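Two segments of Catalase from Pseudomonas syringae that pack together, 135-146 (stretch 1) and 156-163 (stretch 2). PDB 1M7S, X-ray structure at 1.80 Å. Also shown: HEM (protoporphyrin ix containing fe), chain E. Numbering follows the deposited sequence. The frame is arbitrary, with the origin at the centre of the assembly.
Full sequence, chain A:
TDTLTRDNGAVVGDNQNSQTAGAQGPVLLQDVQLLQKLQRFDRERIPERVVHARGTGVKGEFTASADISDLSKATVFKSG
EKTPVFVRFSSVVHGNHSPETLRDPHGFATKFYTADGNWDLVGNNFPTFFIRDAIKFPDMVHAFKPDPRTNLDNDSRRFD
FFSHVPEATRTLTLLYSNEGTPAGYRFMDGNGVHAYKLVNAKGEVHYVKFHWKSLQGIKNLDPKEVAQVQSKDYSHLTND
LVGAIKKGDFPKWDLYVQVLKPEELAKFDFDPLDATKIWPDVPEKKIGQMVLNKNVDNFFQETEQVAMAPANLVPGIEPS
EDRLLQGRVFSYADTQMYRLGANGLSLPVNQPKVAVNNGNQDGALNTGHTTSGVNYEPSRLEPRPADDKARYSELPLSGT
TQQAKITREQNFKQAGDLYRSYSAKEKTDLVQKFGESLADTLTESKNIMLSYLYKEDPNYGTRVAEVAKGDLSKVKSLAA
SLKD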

# COMPACT_ATOMS: atom_id res chain seq x y z
N ILE A 135 -11.86 -7.07 -23.17
CA ILE A 135 -12.94 -6.90 -22.20
C ILE A 135 -13.37 -8.23 -21.59
O ILE A 135 -13.95 -8.25 -20.50
CB ILE A 135 -14.08 -6.10 -22.89
CG1 ILE A 135 -14.97 -5.38 -21.87
CG2 ILE A 135 -14.91 -6.99 -23.82
CD1 ILE A 135 -15.77 -4.28 -22.55
N LYS A 136 -13.15 -9.40 -22.20
CA LYS A 136 -13.48 -10.70 -21.66
C LYS A 136 -12.39 -11.32 -20.78
O LYS A 136 -12.61 -12.36 -20.12
CB LYS A 136 -13.81 -11.67 -22.83
CG LYS A 136 -14.96 -11.21 -23.73
CD LYS A 136 -16.15 -10.74 -22.93
CE LYS A 136 -16.75 -11.87 -22.05
NZ LYS A 136 -17.87 -11.21 -21.26
N PHE A 137 -11.19 -10.68 -20.66
CA PHE A 137 -10.09 -11.31 -19.95
C PHE A 137 -10.39 -11.62 -18.49
O PHE A 137 -10.17 -12.75 -18.06
CB PHE A 137 -8.76 -10.51 -20.10
CG PHE A 137 -7.57 -11.27 -19.57
CD1 PHE A 137 -7.07 -12.33 -20.28
CD2 PHE A 137 -6.95 -10.85 -18.40
CE1 PHE A 137 -5.96 -13.03 -19.79
CE2 PHE A 137 -5.85 -11.55 -17.92
CZ PHE A 137 -5.34 -12.62 -18.63
N PRO A 138 -10.91 -10.69 -17.73
CA PRO A 138 -11.25 -10.92 -16.34
C PRO A 138 -12.26 -12.05 -16.21
O PRO A 138 -12.08 -12.92 -15.39
CB PRO A 138 -11.77 -9.59 -15.77
CG PRO A 138 -10.98 -8.66 -16.69
CD PRO A 138 -11.15 -9.30 -18.12
N ASP A 139 -13.24 -12.10 -17.12
CA ASP A 139 -14.25 -13.17 -17.07
C ASP A 139 -13.61 -14.54 -17.33
O ASP A 139 -13.84 -15.51 -16.63
CB ASP A 139 -15.35 -12.99 -18.12
CG ASP A 139 -16.07 -11.66 -17.92
OD1 ASP A 139 -15.99 -10.76 -18.80
OD2 ASP A 139 -16.70 -11.58 -16.84
N MET A 140 -12.79 -14.59 -18.38
CA MET A 140 -12.06 -15.81 -18.76
C MET A 140 -11.16 -16.31 -17.65
O MET A 140 -11.23 -17.48 -17.24
CB MET A 140 -11.24 -15.56 -20.06
CG MET A 140 -10.67 -16.92 -20.56
SD MET A 140 -9.18 -16.60 -21.52
CE MET A 140 -8.07 -15.96 -20.25
N VAL A 141 -10.33 -15.45 -17.05
CA VAL A 141 -9.48 -15.88 -15.92
C VAL A 141 -10.37 -16.34 -14.78
O VAL A 141 -10.08 -17.38 -14.19
CB VAL A 141 -8.59 -14.74 -15.43
CG1 VAL A 141 -7.83 -15.11 -14.17
CG2 VAL A 141 -7.62 -14.35 -16.58
N HIS A 142 -11.38 -15.56 -14.39
CA HIS A 142 -12.23 -16.02 -13.27
C HIS A 142 -12.83 -17.39 -13.53
O HIS A 142 -12.89 -18.23 -12.59
CB HIS A 142 -13.39 -15.00 -13.09
CG HIS A 142 -12.93 -13.69 -12.48
ND1 HIS A 142 -13.78 -12.67 -12.15
CD2 HIS A 142 -11.68 -13.28 -12.14
CE1 HIS A 142 -13.07 -11.66 -11.65
NE2 HIS A 142 -11.80 -12.02 -11.61
N ALA A 143 -13.25 -17.69 -14.74
CA ALA A 143 -13.78 -19.01 -15.09
C ALA A 143 -12.74 -20.10 -15.03
O ALA A 143 -13.11 -21.20 -14.65
CB ALA A 143 -14.46 -19.01 -16.45
N PHE A 144 -11.50 -19.85 -15.52
CA PHE A 144 -10.43 -20.83 -15.43
C PHE A 144 -9.90 -21.08 -14.03
O PHE A 144 -9.42 -22.21 -13.73
CB PHE A 144 -9.20 -20.28 -16.21
CG PHE A 144 -9.08 -20.69 -17.65
CD1 PHE A 144 -8.84 -19.71 -18.61
CD2 PHE A 144 -9.09 -22.01 -18.03
CE1 PHE A 144 -8.71 -20.05 -19.96
CE2 PHE A 144 -8.93 -22.38 -19.35
CZ PHE A 144 -8.74 -21.39 -20.31
N LYS A 145 -9.82 -20.05 -13.19
CA LYS A 145 -9.21 -20.18 -11.87
C LYS A 145 -10.06 -21.12 -10.98
O LYS A 145 -11.20 -21.36 -11.33
CB LYS A 145 -9.26 -18.81 -11.19
CG LYS A 145 -8.29 -17.74 -11.72
CD LYS A 145 -6.97 -17.89 -10.95
CE LYS A 145 -6.06 -16.74 -11.47
NZ LYS A 145 -4.78 -16.85 -10.73
N PRO A 146 -9.53 -21.57 -9.86
CA PRO A 146 -10.23 -22.38 -8.89
C PRO A 146 -11.53 -21.71 -8.47
O PRO A 146 -11.71 -20.49 -8.48
CB PRO A 146 -9.28 -22.52 -7.67
CG PRO A 146 -7.94 -22.32 -8.35
CD PRO A 146 -8.10 -21.37 -9.52
N SER A 156 -16.37 -27.44 -14.47
CA SER A 156 -17.69 -27.06 -14.95
C SER A 156 -17.76 -25.56 -15.17
O SER A 156 -18.62 -25.13 -15.97
CB SER A 156 -18.74 -27.64 -13.97
OG SER A 156 -18.64 -26.92 -12.74
N ARG A 157 -17.04 -24.75 -14.38
CA ARG A 157 -17.09 -23.32 -14.46
C ARG A 157 -16.53 -22.78 -15.78
O ARG A 157 -17.19 -21.96 -16.41
CB ARG A 157 -16.35 -22.70 -13.24
CG ARG A 157 -16.94 -23.12 -11.88
CD ARG A 157 -16.25 -22.55 -10.64
NE ARG A 157 -16.28 -21.11 -10.70
CZ ARG A 157 -15.34 -20.26 -11.13
NH1 ARG A 157 -14.17 -20.75 -11.51
NH2 ARG A 157 -15.58 -18.96 -11.18
N ARG A 158 -15.36 -23.27 -16.20
CA ARG A 158 -14.80 -22.78 -17.47
C ARG A 158 -15.69 -23.23 -18.65
O ARG A 158 -15.77 -22.47 -19.62
CB ARG A 158 -13.37 -23.29 -17.68
CG ARG A 158 -13.17 -24.77 -18.00
CD ARG A 158 -11.69 -25.15 -18.10
NE ARG A 158 -10.92 -24.86 -16.89
CZ ARG A 158 -9.64 -25.18 -16.70
NH1 ARG A 158 -9.01 -24.82 -15.57
NH2 ARG A 158 -9.01 -25.90 -17.61
N PHE A 159 -16.40 -24.35 -18.49
CA PHE A 159 -17.20 -24.79 -19.64
C PHE A 159 -18.56 -24.15 -19.71
O PHE A 159 -19.09 -23.96 -20.82
CB PHE A 159 -17.25 -26.30 -19.82
CG PHE A 159 -15.88 -26.88 -20.12
CD1 PHE A 159 -15.31 -27.77 -19.26
CD2 PHE A 159 -15.24 -26.51 -21.31
CE1 PHE A 159 -14.05 -28.31 -19.54
CE2 PHE A 159 -13.98 -27.05 -21.59
CZ PHE A 159 -13.39 -27.95 -20.72
N ASP A 160 -19.07 -23.63 -18.62
CA ASP A 160 -20.25 -22.77 -18.64
C ASP A 160 -19.85 -21.50 -19.41
O ASP A 160 -20.47 -21.08 -20.41
CB ASP A 160 -20.63 -22.44 -17.18
CG ASP A 160 -21.69 -21.38 -17.01
OD1 ASP A 160 -22.49 -21.22 -17.95
OD2 ASP A 160 -21.75 -20.74 -15.93
N PHE A 161 -18.68 -20.91 -19.09
CA PHE A 161 -18.21 -19.71 -19.80
C PHE A 161 -17.95 -19.98 -21.28
O PHE A 161 -18.54 -19.34 -22.18
CB PHE A 161 -16.91 -19.18 -19.13
CG PHE A 161 -16.28 -17.99 -19.80
CD1 PHE A 161 -16.81 -16.72 -19.80
CD2 PHE A 161 -15.12 -18.21 -20.53
CE1 PHE A 161 -16.19 -15.65 -20.44
CE2 PHE A 161 -14.48 -17.16 -21.18
CZ PHE A 161 -15.01 -15.90 -21.13
N PHE A 162 -17.11 -20.98 -21.55
CA PHE A 162 -16.67 -21.25 -22.92
C PHE A 162 -17.75 -21.80 -23.84
O PHE A 162 -17.64 -21.64 -25.07
CB PHE A 162 -15.44 -22.17 -22.95
CG PHE A 162 -14.16 -21.47 -22.54
CD1 PHE A 162 -13.34 -21.96 -21.55
CD2 PHE A 162 -13.77 -20.34 -23.23
CE1 PHE A 162 -12.12 -21.33 -21.23
CE2 PHE A 162 -12.59 -19.69 -22.91
CZ PHE A 162 -11.78 -20.19 -21.92
N SER A 163 -18.85 -22.32 -23.30
CA SER A 163 -20.03 -22.65 -24.10
C SER A 163 -20.62 -21.41 -24.79
O SER A 163 -21.27 -21.56 -25.84
CB SER A 163 -21.11 -23.35 -23.25
OG SER A 163 -21.77 -22.47 -22.36
CHA HEM E . 0.94 -11.71 -17.21
CHB HEM E . 1.04 -13.62 -21.65
CHC HEM E . -3.44 -11.99 -22.44
CHD HEM E . -3.13 -9.27 -18.42
C1A HEM E . 1.33 -12.38 -18.34
C2A HEM E . 2.63 -13.09 -18.49
C3A HEM E . 2.65 -13.61 -19.72
C4A HEM E . 1.40 -13.28 -20.36
CMA HEM E . 3.77 -14.42 -20.40
CAA HEM E . 3.67 -13.12 -17.37
CBA HEM E . 4.86 -12.12 -17.56
CGA HEM E . 5.93 -12.41 -16.47
O1A HEM E . 6.03 -11.48 -15.63
O2A HEM E . 6.53 -13.48 -16.65
C1B HEM E . -0.14 -13.32 -22.27
C2B HEM E . -0.48 -13.63 -23.66
C3B HEM E . -1.73 -13.18 -23.87
C4B HEM E . -2.19 -12.59 -22.65
CMB HEM E . 0.47 -14.35 -24.62
CAB HEM E . -2.62 -13.25 -25.11
CBB HEM E . -2.16 -13.32 -26.35
C1C HEM E . -3.68 -11.04 -21.48
C2C HEM E . -4.74 -10.06 -21.53
C3C HEM E . -4.65 -9.30 -20.44
C4C HEM E . -3.54 -9.81 -19.65
CMC HEM E . -5.77 -9.89 -22.68
CAC HEM E . -5.50 -8.10 -19.97
CBC HEM E . -5.98 -7.16 -20.80
C1D HEM E . -2.03 -9.77 -17.72
C2D HEM E . -1.62 -9.31 -16.40
C3D HEM E . -0.51 -9.97 -16.07
C4D HEM E . -0.19 -10.86 -17.16
CMD HEM E . -2.42 -8.26 -15.62
CAD HEM E . 0.33 -9.84 -14.76
CBD HEM E . 1.53 -8.86 -15.03
CGD HEM E . 2.31 -8.50 -13.78
O1D HEM E . 3.52 -8.13 -13.96
O2D HEM E . 1.81 -8.52 -12.63
NA HEM E . 0.61 -12.57 -19.48
NB HEM E . -1.20 -12.66 -21.68
NC HEM E . -2.97 -10.89 -20.31
ND HEM E . -1.09 -10.68 -18.17
FE HEM E . -1.14 -11.64 -19.94
O HOH W 1 -12.57 -23.95 -14.61
O HOH W 2 -2.35 -13.82 -19.59

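The two stretches pack as a pair of helices, 137-144 and 156-163, that run in nearly opposite directions, with 148° between their N-to-C directions and a closest axial approach of 8.2 Å. The backbones come nearest where a small residue lies in the contact: the CA atoms of Ala 143 and Arg 158 are 4.6 Å apart.

Ser 156 turns its CA-to-CB bond away and takes no part in the contact. Arg 157 points toward stretch 1 and carries its guanidinium to the end of helix 137-144, where carbonyls are no longer all used by helical amides. Both terminal nitrogens converge on one acceptor: NH1 and NH2 of Arg 157 donate to His 142 O at 3.0 and 3.1 Å, with the carbonyl oxygen near the guanidinium plane. Lys 145, the first residue to leave helical geometry, places its O 3.0 Å from Arg 157 NH1, also near that plane.

Arg 158 supplies a second link to the helix terminus, its NH1 donating to Phe 144 O at 3.2 Å. Its guanidinium also lays a face against the edge of the Phe 144 ring, with CZ of Arg 158 3.5 Å from CD2 of Phe 144. A water extends the polar contact: it donates to Ala 143 O (2.8 Å) and accepts from Arg 158 NE (3.0 Å), with a weak additional bond from Arg 158 N (3.3 Å). The helices thus approach closely here without a direct backbone hydrogen bond between Ala 143 and Arg 158.

Phe 159 and Asp 160 make no contact with stretch 1, and the next turn is apolar. Phe 161, in the t rotamer, points toward the first helix and is covered more than any other residue here. Its CB meets Ala 143 CB at 3.6 Å, while its ring extends along the helix, bringing CE2 to 3.8 Å from Met 140 CB and CE1 to 3.6 Å from Asp 139 CB. The aliphatic CE of Lys 136 lies at the ring edge, 4.1 Å from Phe 161 CE1; beyond it, Lys 136 NZ forms a salt bridge with Asp 139 OD1 (3.1 Å).

Phe 162 leaves the backbone sideways, but its ring comes nearer. Its edge is directed at the face of Phe 144 in an offset edge-to-face pair, with centroids 5.2 Å apart and planes at 65°, and its CZ touches Met 140 CG at 3.7 Å.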